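Local coordinates for protein beta-N-acetylhexosaminidase (Streptomyces plicatus, PDB 1JAK) that catalyses, as a glycoside hydrolase of family 20, the release of N-acetylhexosamines from beta-linked glycosides, by a substrate-assisted mechanism, at residues F171-V176 with Y233-R238; G200-I205 with S217-G222; A375-V380 with Y431-P436. All blocks are in the same frame, centred on the assembly; numbering follows the deposited sequence.

Interaction 1: residues F171-V176 with Y233-R238; sequences FGVDEV and YKEIVR
I236 sends its two branches to two different valines on the neighbouring helix, and these apolar touches make up the closely packed part of the contact. With CG1 beside the backbone N (chi1 -69°), the CG1-CD1 arm lies against V173, while CG2 is left to meet V176. V173 CG2 stands 4.0 Å from I236 CG1 and 4.1 Å from I236 CD1, so one methyl rests along the isoleucine arm. The other valine comes slightly closer, V176 CG1 to I236 CG2 being 3.9 Å, and these two side chains meet at about a right angle. I236 also touches L193, and V176 touches Y228 of a loop. No hydrogen bond passes between 171-176 and 233-238; the 182 Å² buried between them rests on such van der Waals contacts.

Towards solvent the packing thins. V173 CG1 only brushes the aliphatic part of E235, at 4.3 Å from E235 CG. The carboxylate beyond is held within its own helix: R238 grips it side-on, NE to E235 OE1 at 2.9 Å with an almost straight N-H (174°) and NH2 to E235 OE2 at 2.8 Å. E235 OE2 also forms a salt bridge to K177, which links the two helices by charge beside the apolar patch. On the far side of the first helix, E175 OE1 accepts from the N-cap amide G172 N at 3.0 Å, the half of a capping box that a glycine permits.

Helix 173-184 follows strand 159-165, and helix 230-242 follows the adjacent strand 190-194, to which L193 belongs. Two neighbouring outer helices meeting over a parallel strand in this way are characteristic of the TIM barrel of the catalytic domain.

Interaction 2: residues G200-I205 with S217-G222; sequences GWRIAI and STEVGG
R202 reaches T218 with the end of its guanidinium, and both NH1 and NH2 donate to the single oxygen T218 O. The bond from R202 NH2 to T218 O is the shorter (2.9 Å, N-H...O 152°) and uses a lone pair in the carbonyl plane; that from R202 NH1 to T218 O is longer, at 3.2 Å, and more bent (139°). The remaining guanidinium hydrogens find backbone carbonyls too: NE donates to V166, NH1 also to G226, NH2 also to S167. Five bonds to four carbonyls thus fix the rotation of this buried group, and the carbonyl dipoles probably help to stabilise its positive charge. G200 CA lies 3.7 Å above the guanidinium plane, where a side-chain CB would collide with R202 CZ.

E219 contributes its CB, 3.4 Å from R202 NH2, rather than a salt bridge: its OE1 is well out of the guanidinium plane and accepts instead from F170 N. T218 OG1 is bonded to G223 O, and S217 OG to Y214 O.

The contact joins two loop segments on either side of helix 210-213, in the excursion between strand 190-194 and helix 230-242, with W201 packed against helices 210-213, 258-263 and 292-307.

Interaction 3: residues A375-V380 with Y431-P436; sequences AEKAEV and YLPGAP
K377 and L432 bring their backbones closest, CA to CA 6.9 Å, where one side of helix 374-385 faces a loop that folds back on itself. That loop makes a type II turn from L432 to A435, closed by A435 N to L432 O at 3.0 Å, and G434 supplies the positive phi (78°) of its third position.

L432 carries the contact, with one methyl for each helix residue. Its CG is anti to the backbone N (chi1 -167°), which carries the fork towards the helix. L432 CD2 presses on V380 CG1 at 3.6 Å, and L432 CD1 rests on the base of the lysine, 3.9 Å from K377 CB. Farther out, the extended lysine chain runs past the proline ring, K377 CD to P433 CD being 4.2 Å. Its ammonium donates to D370 O, and to a water 3.1 Å from K377 NZ that is linked only weakly to Y431 O. Replacing the leucine by an alanine removes the whole fork, CG and both methyls, and is likely to open a gap between the turn and the V380 and K377 side of the helix, leaving the turn poorly held.

Beneath the contact lies strand 363-366, whose Y366 touches K377, V380, Y431 and L432. L432 also reaches L390 on strand 389-392, and P436 extends the packing to A384 and R385 on helix 374-385 before the chain enters strand 440-447.

In the fold
All three contacts belong to the catalytic barrel. Along the chain, interaction 2 is nested within the loop closed by interaction 1, and interaction 3 follows both. The first two are neighbours, with centres 15 Å apart, and touch where Y233 CB packs on I203 CD1 at 3.7 Å. Interaction 3 is remote, its centre 36 Å from that of interaction 1, across the chain's centre, and 35 Å from that of interaction 2. Interaction 1 packs on strand 190-194 and interaction 2 lies in the loops that follow it, whereas interaction 3 covers strands 363-366 and 389-392. G200 and V380 each lie about 12 Å from the bound inhibitor, so both contacts are outside its first shell.

Interaction 1: residues F171-V176 with Y233-R238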
ATOM      1  N   PHE A 171      11.477  10.281   2.892  1.00  8.16           N
ATOM      2  CA  PHE A 171      12.148   9.052   2.503  1.00  8.57           C
ATOM      3  C   PHE A 171      12.419   9.196   1.015  1.00  8.65           C
ATOM      4  O   PHE A 171      11.513   9.496   0.240  1.00  9.40           O
ATOM      5  CB  PHE A 171      11.267   7.832   2.796  1.00  8.00           C
ATOM      6  CG  PHE A 171      11.102   7.561   4.263  1.00  8.83           C
ATOM      7  CD1 PHE A 171      10.094   8.185   4.994  1.00  8.86           C
ATOM      8  CD2 PHE A 171      12.003   6.736   4.932  1.00  9.26           C
ATOM      9  CE1 PHE A 171       9.992   7.994   6.375  1.00  8.86           C
ATOM     10  CE2 PHE A 171      11.910   6.541   6.312  1.00 10.43           C
ATOM     11  CZ  PHE A 171      10.902   7.172   7.034  1.00  8.92           C
ATOM     12  N   GLY A 172      13.679   9.011   0.630  1.00  8.72           N
ATOM     13  CA  GLY A 172      14.067   9.152  -0.761  1.00  9.03           C
ATOM     14  C   GLY A 172      13.557   8.062  -1.679  1.00  8.82           C
ATOM     15  O   GLY A 172      12.964   7.080  -1.233  1.00  8.12           O
ATOM     16  N   VAL A 173      13.802   8.235  -2.973  1.00  8.77           N
ATOM     17  CA  VAL A 173      13.363   7.267  -3.969  1.00  7.97           C
ATOM     18  C   VAL A 173      13.742   5.833  -3.606  1.00  7.46           C
ATOM     19  O   VAL A 173      12.891   4.946  -3.619  1.00  8.04           O
ATOM     20  CB  VAL A 173      13.942   7.603  -5.363  1.00  8.12           C
ATOM     21  CG1 VAL A 173      13.643   6.479  -6.349  1.00  9.10           C
ATOM     22  CG2 VAL A 173      13.337   8.907  -5.869  1.00  8.93           C
ATOM     23  N   ASP A 174      15.008   5.599  -3.272  1.00  7.90           N
ATOM     24  CA  ASP A 174      15.435   4.245  -2.942  1.00  7.80           C
ATOM     25  C   ASP A 174      14.737   3.669  -1.718  1.00  8.06           C
ATOM     26  O   ASP A 174      14.466   2.470  -1.664  1.00  8.11           O
ATOM     27  CB  ASP A 174      16.954   4.186  -2.760  1.00  9.27           C
ATOM     28  CG  ASP A 174      17.699   4.366  -4.069  1.00 13.30           C
ATOM     29  OD1 ASP A 174      17.105   4.091  -5.133  1.00 12.91           O
ATOM     30  OD2 ASP A 174      18.882   4.767  -4.035  1.00 13.20           O
ATOM     31  N   GLU A 175      14.441   4.514  -0.735  1.00  7.36           N
ATOM     32  CA  GLU A 175      13.759   4.033   0.458  1.00  7.89           C
ATOM     33  C   GLU A 175      12.299   3.733   0.123  1.00  7.37           C
ATOM     34  O   GLU A 175      11.703   2.809   0.679  1.00  7.56           O
ATOM     35  CB  GLU A 175      13.878   5.064   1.585  1.00  8.70           C
ATOM     36  CG  GLU A 175      15.330   5.295   1.976  1.00 13.54           C
ATOM     37  CD  GLU A 175      15.517   6.351   3.043  1.00 17.98           C
ATOM     38  OE1 GLU A 175      14.932   7.447   2.917  1.00 20.47           O
ATOM     39  OE2 GLU A 175      16.271   6.088   4.001  1.00 22.15           O
ATOM     40  N   VAL A 176      11.725   4.501  -0.799  1.00  6.41           N
ATOM     41  CA  VAL A 176      10.346   4.256  -1.203  1.00  7.19           C
ATOM     42  C   VAL A 176      10.304   2.967  -2.026  1.00  7.80           C
ATOM     43  O   VAL A 176       9.364   2.183  -1.908  1.00  7.74           O
ATOM     44  CB  VAL A 176       9.776   5.433  -2.023  1.00  6.74           C
ATOM     45  CG1 VAL A 176       8.401   5.076  -2.574  1.00  8.25           C
ATOM     46  CG2 VAL A 176       9.667   6.663  -1.130  1.00  8.45           C
ATOM     47  N   TYR A 233       9.876  11.532  -9.056  1.00  9.67           N
ATOM     48  CA  TYR A 233       8.511  11.069  -8.871  1.00  9.17           C
ATOM     49  C   TYR A 233       8.129  10.106  -9.990  1.00  9.84           C
ATOM     50  O   TYR A 233       7.502   9.074  -9.745  1.00  8.15           O
ATOM     51  CB  TYR A 233       7.533  12.241  -8.856  1.00 10.85           C
ATOM     52  CG  TYR A 233       6.144  11.801  -8.482  1.00 11.68           C
ATOM     53  CD1 TYR A 233       5.849  11.424  -7.173  1.00 13.92           C
ATOM     54  CD2 TYR A 233       5.139  11.697  -9.443  1.00 11.46           C
ATOM     55  CE1 TYR A 233       4.596  10.951  -6.827  1.00 15.53           C
ATOM     56  CE2 TYR A 233       3.871  11.220  -9.105  1.00 15.08           C
ATOM     57  CZ  TYR A 233       3.614  10.849  -7.792  1.00 14.87           C
ATOM     58  OH  TYR A 233       2.380  10.367  -7.439  1.00 20.84           O
ATOM     59  N   LYS A 234       8.500  10.449 -11.221  1.00 10.02           N
ATOM     60  CA  LYS A 234       8.204   9.589 -12.361  1.00 11.42           C
ATOM     61  C   LYS A 234       8.851   8.217 -12.169  1.00 10.67           C
ATOM     62  O   LYS A 234       8.268   7.191 -12.525  1.00 10.52           O
ATOM     63  CB  LYS A 234       8.725  10.217 -13.659  1.00 13.20           C
ATOM     64  CG  LYS A 234       8.077  11.536 -14.037  1.00 19.74           C
ATOM     65  CD  LYS A 234       8.686  12.072 -15.327  1.00 23.18           C
ATOM     66  CE  LYS A 234       8.232  13.490 -15.620  1.00 26.79           C
ATOM     67  NZ  LYS A 234       8.876  14.025 -16.855  1.00 29.48           N
ATOM     68  N   GLU A 235      10.058   8.204 -11.608  1.00 10.22           N
ATOM     69  CA  GLU A 235      10.780   6.954 -11.371  1.00  9.34           C
ATOM     70  C   GLU A 235      10.072   6.113 -10.311  1.00  8.75           C
ATOM     71  O   GLU A 235      10.017   4.887 -10.416  1.00  7.62           O
ATOM     72  CB  GLU A 235      12.223   7.252 -10.951  1.00 10.13           C
ATOM     73  CG  GLU A 235      13.054   6.034 -10.539  1.00 10.50           C
ATOM     74  CD  GLU A 235      13.126   4.941 -11.599  1.00 11.65           C
ATOM     75  OE1 GLU A 235      12.826   5.206 -12.784  1.00 12.77           O
ATOM     76  OE2 GLU A 235      13.501   3.803 -11.243  1.00 13.29           O
ATOM     77  N   ILE A 236       9.534   6.765  -9.284  1.00  7.33           N
ATOM     78  CA  ILE A 236       8.805   6.036  -8.250  1.00  8.09           C
ATOM     79  C   ILE A 236       7.567   5.403  -8.888  1.00  8.22           C
ATOM     80  O   ILE A 236       7.246   4.242  -8.632  1.00  7.98           O
ATOM     81  CB  ILE A 236       8.365   6.973  -7.095  1.00  8.56           C
ATOM     82  CG1 ILE A 236       9.595   7.434  -6.306  1.00  9.94           C
ATOM     83  CG2 ILE A 236       7.374   6.250  -6.182  1.00  9.73           C
ATOM     84  CD1 ILE A 236       9.281   8.396  -5.161  1.00 10.96           C
ATOM     85  N   VAL A 237       6.874   6.168  -9.726  1.00  8.19           N
ATOM     86  CA  VAL A 237       5.679   5.660 -10.390  1.00  8.51           C
ATOM     87  C   VAL A 237       6.029   4.492 -11.311  1.00  8.72           C
ATOM     88  O   VAL A 237       5.305   3.496 -11.365  1.00  9.46           O
ATOM     89  CB  VAL A 237       4.980   6.771 -11.210  1.00  9.39           C
ATOM     90  CG1 VAL A 237       3.848   6.184 -12.035  1.00  8.88           C
ATOM     91  CG2 VAL A 237       4.435   7.838 -10.272  1.00  8.47           C
ATOM     92  N   ARG A 238       7.143   4.608 -12.026  1.00  9.06           N
ATOM     93  CA  ARG A 238       7.564   3.544 -12.936  1.00  8.83           C
ATOM     94  C   ARG A 238       7.905   2.275 -12.162  1.00  7.59           C
ATOM     95  O   ARG A 238       7.492   1.177 -12.539  1.00  8.20           O
ATOM     96  CB  ARG A 238       8.791   3.976 -13.744  1.00 10.65           C
ATOM     97  CG  ARG A 238       9.232   2.943 -14.779  1.00 12.55           C
ATOM     98  CD  ARG A 238      10.686   3.148 -15.179  1.00 14.79           C
ATOM     99  NE  ARG A 238      11.587   2.878 -14.059  1.00 15.32           N
ATOM    100  CZ  ARG A 238      11.807   1.671 -13.548  1.00 17.33           C
ATOM    101  NH1 ARG A 238      11.196   0.607 -14.056  1.00 17.48           N
ATOM    102  NH2 ARG A 238      12.627   1.525 -12.516  1.00 16.22           N
TER

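Interaction 2: residues G200-I205 with S217-G222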
ATOM      1  N   GLY A 200       6.224  19.288   5.715  1.00  6.69           N
ATOM      2  CA  GLY A 200       6.945  19.205   4.460  1.00  8.10           C
ATOM      3  C   GLY A 200       6.105  19.084   3.203  1.00  8.19           C
ATOM      4  O   GLY A 200       5.007  18.527   3.222  1.00  8.94           O
ATOM      5  N   TRP A 201       6.636  19.628   2.112  1.00  7.65           N
ATOM      6  CA  TRP A 201       6.000  19.574   0.799  1.00  6.40           C
ATOM      7  C   TRP A 201       7.012  18.760  -0.000  1.00  6.94           C
ATOM      8  O   TRP A 201       8.145  19.196  -0.184  1.00  7.56           O
ATOM      9  CB  TRP A 201       5.849  20.982   0.217  1.00  6.88           C
ATOM     10  CG  TRP A 201       5.165  20.953  -1.097  1.00  7.32           C
ATOM     11  CD1 TRP A 201       5.727  20.663  -2.310  1.00  8.00           C
ATOM     12  CD2 TRP A 201       3.766  21.130  -1.331  1.00  7.89           C
ATOM     13  NE1 TRP A 201       4.758  20.643  -3.286  1.00  7.79           N
ATOM     14  CE2 TRP A 201       3.545  20.928  -2.712  1.00  7.28           C
ATOM     15  CE3 TRP A 201       2.673  21.438  -0.505  1.00  8.14           C
ATOM     16  CZ2 TRP A 201       2.273  21.024  -3.288  1.00  8.35           C
ATOM     17  CZ3 TRP A 201       1.409  21.535  -1.076  1.00  8.98           C
ATOM     18  CH2 TRP A 201       1.221  21.328  -2.458  1.00  8.85           C
ATOM     19  N   ARG A 202       6.598  17.593  -0.489  1.00  5.71           N
ATOM     20  CA  ARG A 202       7.536  16.694  -1.149  1.00  6.32           C
ATOM     21  C   ARG A 202       7.527  16.497  -2.660  1.00  6.03           C
ATOM     22  O   ARG A 202       8.127  15.540  -3.149  1.00  7.29           O
ATOM     23  CB  ARG A 202       7.441  15.321  -0.477  1.00  6.25           C
ATOM     24  CG  ARG A 202       7.472  15.360   1.053  1.00  6.97           C
ATOM     25  CD  ARG A 202       8.748  16.003   1.597  1.00  6.78           C
ATOM     26  NE  ARG A 202       8.804  15.921   3.056  1.00  6.78           N
ATOM     27  CZ  ARG A 202       9.566  16.694   3.824  1.00  7.05           C
ATOM     28  NH1 ARG A 202      10.347  17.616   3.274  1.00  6.44           N
ATOM     29  NH2 ARG A 202       9.530  16.562   5.145  1.00  7.17           N
ATOM     30  N   ILE A 203       6.858  17.369  -3.406  1.00  7.54           N
ATOM     31  CA  ILE A 203       6.856  17.230  -4.862  1.00  8.75           C
ATOM     32  C   ILE A 203       7.090  18.593  -5.501  1.00  9.03           C
ATOM     33  O   ILE A 203       6.412  19.565  -5.176  1.00  9.40           O
ATOM     34  CB  ILE A 203       5.529  16.612  -5.385  1.00  8.88           C
ATOM     35  CG1 ILE A 203       5.567  16.502  -6.913  1.00  9.75           C
ATOM     36  CG2 ILE A 203       4.339  17.446  -4.937  1.00  9.82           C
ATOM     37  CD1 ILE A 203       6.659  15.579  -7.442  1.00 11.19           C
ATOM     38  N   ALA A 204       8.066  18.666  -6.400  1.00 10.58           N
ATOM     39  CA  ALA A 204       8.384  19.926  -7.062  1.00 10.88           C
ATOM     40  C   ALA A 204       7.256  20.396  -7.977  1.00 11.47           C
ATOM     41  O   ALA A 204       6.785  19.654  -8.837  1.00 11.35           O
ATOM     42  CB  ALA A 204       9.684  19.789  -7.860  1.00 12.63           C
ATOM     43  N   ILE A 205       6.825  21.638  -7.768  1.00 10.66           N
ATOM     44  CA  ILE A 205       5.764  22.255  -8.567  1.00 11.02           C
ATOM     45  C   ILE A 205       6.414  23.456  -9.261  1.00 11.31           C
ATOM     46  O   ILE A 205       6.831  24.403  -8.597  1.00 13.14           O
ATOM     47  CB  ILE A 205       4.607  22.750  -7.660  1.00 12.14           C
ATOM     48  CG1 ILE A 205       4.018  21.576  -6.868  1.00 11.53           C
ATOM     49  CG2 ILE A 205       3.532  23.424  -8.501  1.00 11.61           C
ATOM     50  CD1 ILE A 205       3.433  20.472  -7.733  1.00 12.59           C
ATOM     51  N   SER A 217      12.197  21.949   2.899  1.00  9.59           N
ATOM     52  CA  SER A 217      13.508  22.087   3.532  1.00  9.89           C
ATOM     53  C   SER A 217      13.719  21.446   4.902  1.00  9.15           C
ATOM     54  O   SER A 217      14.848  21.386   5.381  1.00 10.21           O
ATOM     55  CB  SER A 217      13.912  23.567   3.596  1.00  9.34           C
ATOM     56  OG  SER A 217      13.092  24.302   4.482  1.00  9.88           O
ATOM     57  N   THR A 218      12.657  20.978   5.545  1.00  7.45           N
ATOM     58  CA  THR A 218      12.835  20.327   6.836  1.00  7.99           C
ATOM     59  C   THR A 218      11.786  19.236   7.036  1.00  8.33           C
ATOM     60  O   THR A 218      11.107  18.842   6.087  1.00  8.24           O
ATOM     61  CB  THR A 218      12.805  21.360   8.006  1.00  8.27           C
ATOM     62  OG1 THR A 218      13.287  20.735   9.206  1.00  9.41           O
ATOM     63  CG2 THR A 218      11.402  21.895   8.234  1.00  9.49           C
ATOM     64  N   GLU A 219      11.677  18.733   8.258  1.00  8.68           N
ATOM     65  CA  GLU A 219      10.724  17.672   8.576  1.00  8.11           C
ATOM     66  C   GLU A 219      10.540  17.638  10.083  1.00  7.79           C
ATOM     67  O   GLU A 219      11.072  18.485  10.804  1.00  8.53           O
ATOM     68  CB  GLU A 219      11.266  16.313   8.106  1.00  8.02           C
ATOM     69  CG  GLU A 219      12.626  15.949   8.725  1.00  9.45           C
ATOM     70  CD  GLU A 219      13.210  14.650   8.192  1.00 10.83           C
ATOM     71  OE1 GLU A 219      12.839  14.240   7.070  1.00 11.13           O
ATOM     72  OE2 GLU A 219      14.058  14.046   8.891  1.00 10.56           O
ATOM     73  N   VAL A 220       9.784  16.656  10.561  1.00  7.75           N
ATOM     74  CA  VAL A 220       9.582  16.511  11.996  1.00  8.30           C
ATOM     75  C   VAL A 220      10.953  16.413  12.660  1.00  8.41           C
ATOM     76  O   VAL A 220      11.827  15.665  12.204  1.00  8.17           O
ATOM     77  CB  VAL A 220       8.777  15.233  12.322  1.00  7.79           C
ATOM     78  CG1 VAL A 220       8.847  14.927  13.825  1.00  7.06           C
ATOM     79  CG2 VAL A 220       7.329  15.420  11.903  1.00  8.17           C
ATOM     80  N   GLY A 221      11.143  17.174  13.732  1.00  8.88           N
ATOM     81  CA  GLY A 221      12.409  17.138  14.442  1.00 10.67           C
ATOM     82  C   GLY A 221      13.452  18.103  13.916  1.00 11.55           C
ATOM     83  O   GLY A 221      14.523  18.236  14.506  1.00 11.89           O
ATOM     84  N   GLY A 222      13.152  18.769  12.807  1.00 10.48           N
ATOM     85  CA  GLY A 222      14.095  19.716  12.241  1.00 11.13           C
ATOM     86  C   GLY A 222      15.179  19.069  11.404  1.00 11.76           C
ATOM     87  O   GLY A 222      15.174  17.858  11.178  1.00 11.92           O
TER

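Interaction 3: residues A375-V380 with Y431-P436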
ATOM      1  N   ALA A 375     -23.243   9.392  14.498  1.00 11.19           N
ATOM      2  CA  ALA A 375     -23.555  10.419  13.511  1.00 11.28           C
ATOM      3  C   ALA A 375     -22.500  10.437  12.411  1.00 12.14           C
ATOM      4  O   ALA A 375     -22.819  10.607  11.233  1.00 12.35           O
ATOM      5  CB  ALA A 375     -23.636  11.787  14.176  1.00 14.15           C
ATOM      6  N   GLU A 376     -21.244  10.264  12.806  1.00 10.61           N
ATOM      7  CA  GLU A 376     -20.141  10.259  11.851  1.00 11.19           C
ATOM      8  C   GLU A 376     -20.173   9.006  10.985  1.00 10.60           C
ATOM      9  O   GLU A 376     -19.978   9.079   9.773  1.00 10.92           O
ATOM     10  CB  GLU A 376     -18.805  10.344  12.591  1.00 11.04           C
ATOM     11  CG  GLU A 376     -17.614  10.593  11.679  1.00 11.31           C
ATOM     12  CD  GLU A 376     -16.352  10.930  12.449  1.00 12.27           C
ATOM     13  OE1 GLU A 376     -16.466  11.457  13.580  1.00  9.84           O
ATOM     14  OE2 GLU A 376     -15.247  10.686  11.922  1.00 11.95           O
ATOM     15  N   LYS A 377     -20.409   7.853  11.608  1.00  9.80           N
ATOM     16  CA  LYS A 377     -20.471   6.605  10.856  1.00  9.92           C
ATOM     17  C   LYS A 377     -21.618   6.694   9.856  1.00 11.74           C
ATOM     18  O   LYS A 377     -21.496   6.263   8.712  1.00 11.02           O
ATOM     19  CB  LYS A 377     -20.706   5.417  11.788  1.00  9.54           C
ATOM     20  CG  LYS A 377     -19.595   5.169  12.792  1.00  7.40           C
ATOM     21  CD  LYS A 377     -19.853   3.898  13.587  1.00 10.21           C
ATOM     22  CE  LYS A 377     -18.762   3.650  14.614  1.00 11.12           C
ATOM     23  NZ  LYS A 377     -18.996   2.398  15.389  1.00 14.25           N
ATOM     24  N   ALA A 378     -22.732   7.265  10.303  1.00 11.42           N
ATOM     25  CA  ALA A 378     -23.916   7.409   9.463  1.00 11.72           C
ATOM     26  C   ALA A 378     -23.657   8.270   8.234  1.00 11.90           C
ATOM     27  O   ALA A 378     -24.112   7.955   7.133  1.00 11.77           O
ATOM     28  CB  ALA A 378     -25.058   8.002  10.279  1.00 11.28           C
ATOM     29  N   GLU A 379     -22.934   9.366   8.424  1.00 11.51           N
ATOM     30  CA  GLU A 379     -22.632  10.261   7.318  1.00 13.00           C
ATOM     31  C   GLU A 379     -21.865   9.524   6.222  1.00 12.22           C
ATOM     32  O   GLU A 379     -22.102   9.738   5.034  1.00 12.16           O
ATOM     33  CB  GLU A 379     -21.811  11.444   7.823  1.00 15.95           C
ATOM     34  CG  GLU A 379     -21.671  12.569   6.829  1.00 20.06           C
ATOM     35  CD  GLU A 379     -21.042  13.792   7.455  1.00 22.92           C
ATOM     36  OE1 GLU A 379     -19.839  13.739   7.779  1.00 22.32           O
ATOM     37  OE2 GLU A 379     -21.757  14.801   7.634  1.00 24.44           O
ATOM     38  N   VAL A 380     -20.948   8.655   6.629  1.00 10.73           N
ATOM     39  CA  VAL A 380     -20.156   7.894   5.669  1.00 10.18           C
ATOM     40  C   VAL A 380     -20.999   6.802   5.015  1.00  9.85           C
ATOM     41  O   VAL A 380     -20.911   6.586   3.804  1.00 11.81           O
ATOM     42  CB  VAL A 380     -18.919   7.272   6.347  1.00 10.38           C
ATOM     43  CG1 VAL A 380     -18.110   6.472   5.333  1.00 10.44           C
ATOM     44  CG2 VAL A 380     -18.059   8.382   6.950  1.00 10.27           C
ATOM     45  N   TYR A 431     -18.422  -4.168   8.247  1.00 15.75           N
ATOM     46  CA  TYR A 431     -17.738  -3.308   9.200  1.00 14.35           C
ATOM     47  C   TYR A 431     -18.491  -2.039   9.602  1.00 13.61           C
ATOM     48  O   TYR A 431     -18.763  -1.821  10.784  1.00 14.61           O
ATOM     49  CB  TYR A 431     -16.367  -2.920   8.646  1.00 12.22           C
ATOM     50  CG  TYR A 431     -15.632  -1.951   9.538  1.00 10.42           C
ATOM     51  CD1 TYR A 431     -15.040  -2.380  10.723  1.00 10.53           C
ATOM     52  CD2 TYR A 431     -15.584  -0.594   9.227  1.00 11.45           C
ATOM     53  CE1 TYR A 431     -14.418  -1.480  11.582  1.00 10.02           C
ATOM     54  CE2 TYR A 431     -14.970   0.315  10.079  1.00 10.88           C
ATOM     55  CZ  TYR A 431     -14.393  -0.136  11.254  1.00 10.32           C
ATOM     56  OH  TYR A 431     -13.809   0.765  12.110  1.00 11.32           O
ATOM     57  N   LEU A 432     -18.809  -1.197   8.625  1.00 13.67           N
ATOM     58  CA  LEU A 432     -19.505   0.057   8.906  1.00 14.06           C
ATOM     59  C   LEU A 432     -21.015  -0.161   8.932  1.00 14.56           C
ATOM     60  O   LEU A 432     -21.620  -0.504   7.916  1.00 12.81           O
ATOM     61  CB  LEU A 432     -19.145   1.104   7.848  1.00 13.92           C
ATOM     62  CG  LEU A 432     -19.541   2.552   8.147  1.00 14.05           C
ATOM     63  CD1 LEU A 432     -18.765   3.051   9.365  1.00 14.45           C
ATOM     64  CD2 LEU A 432     -19.243   3.427   6.939  1.00 15.86           C
ATOM     65  N   PRO A 433     -21.642   0.042  10.100  1.00 15.28           N
ATOM     66  CA  PRO A 433     -23.090  -0.140  10.251  1.00 16.04           C
ATOM     67  C   PRO A 433     -23.912   0.580   9.189  1.00 16.08           C
ATOM     68  O   PRO A 433     -23.726   1.772   8.949  1.00 17.59           O
ATOM     69  CB  PRO A 433     -23.361   0.408  11.652  1.00 16.37           C
ATOM     70  CG  PRO A 433     -22.093   0.113  12.377  1.00 16.32           C
ATOM     71  CD  PRO A 433     -21.043   0.509  11.363  1.00 15.63           C
ATOM     72  N   GLY A 434     -24.815  -0.158   8.553  1.00 16.81           N
ATOM     73  CA  GLY A 434     -25.679   0.424   7.541  1.00 17.31           C
ATOM     74  C   GLY A 434     -25.080   0.670   6.171  1.00 16.98           C
ATOM     75  O   GLY A 434     -25.790   1.074   5.252  1.00 18.03           O
ATOM     76  N   ALA A 435     -23.781   0.431   6.014  1.00 15.86           N
ATOM     77  CA  ALA A 435     -23.140   0.650   4.725  1.00 15.46           C
ATOM     78  C   ALA A 435     -23.331  -0.552   3.802  1.00 16.11           C
ATOM     79  O   ALA A 435     -23.078  -1.692   4.192  1.00 15.38           O
ATOM     80  CB  ALA A 435     -21.646   0.928   4.923  1.00 16.51           C
ATOM     81  N   PRO A 436     -23.794  -0.307   2.564  1.00 16.62           N
ATOM     82  CA  PRO A 436     -24.011  -1.381   1.588  1.00 17.25           C
ATOM     83  C   PRO A 436     -22.674  -2.050   1.280  1.00 16.75           C
ATOM     84  O   PRO A 436     -21.703  -1.371   0.952  1.00 16.34           O
ATOM     85  CB  PRO A 436     -24.566  -0.640   0.373  1.00 17.53           C
ATOM     86  CG  PRO A 436     -25.215   0.570   0.970  1.00 19.98           C
ATOM     87  CD  PRO A 436     -24.213   0.989   2.011  1.00 16.91           C
TER
HETATM   88  O   HOH W   1     -17.938   0.812  12.901  1.00 17.43           O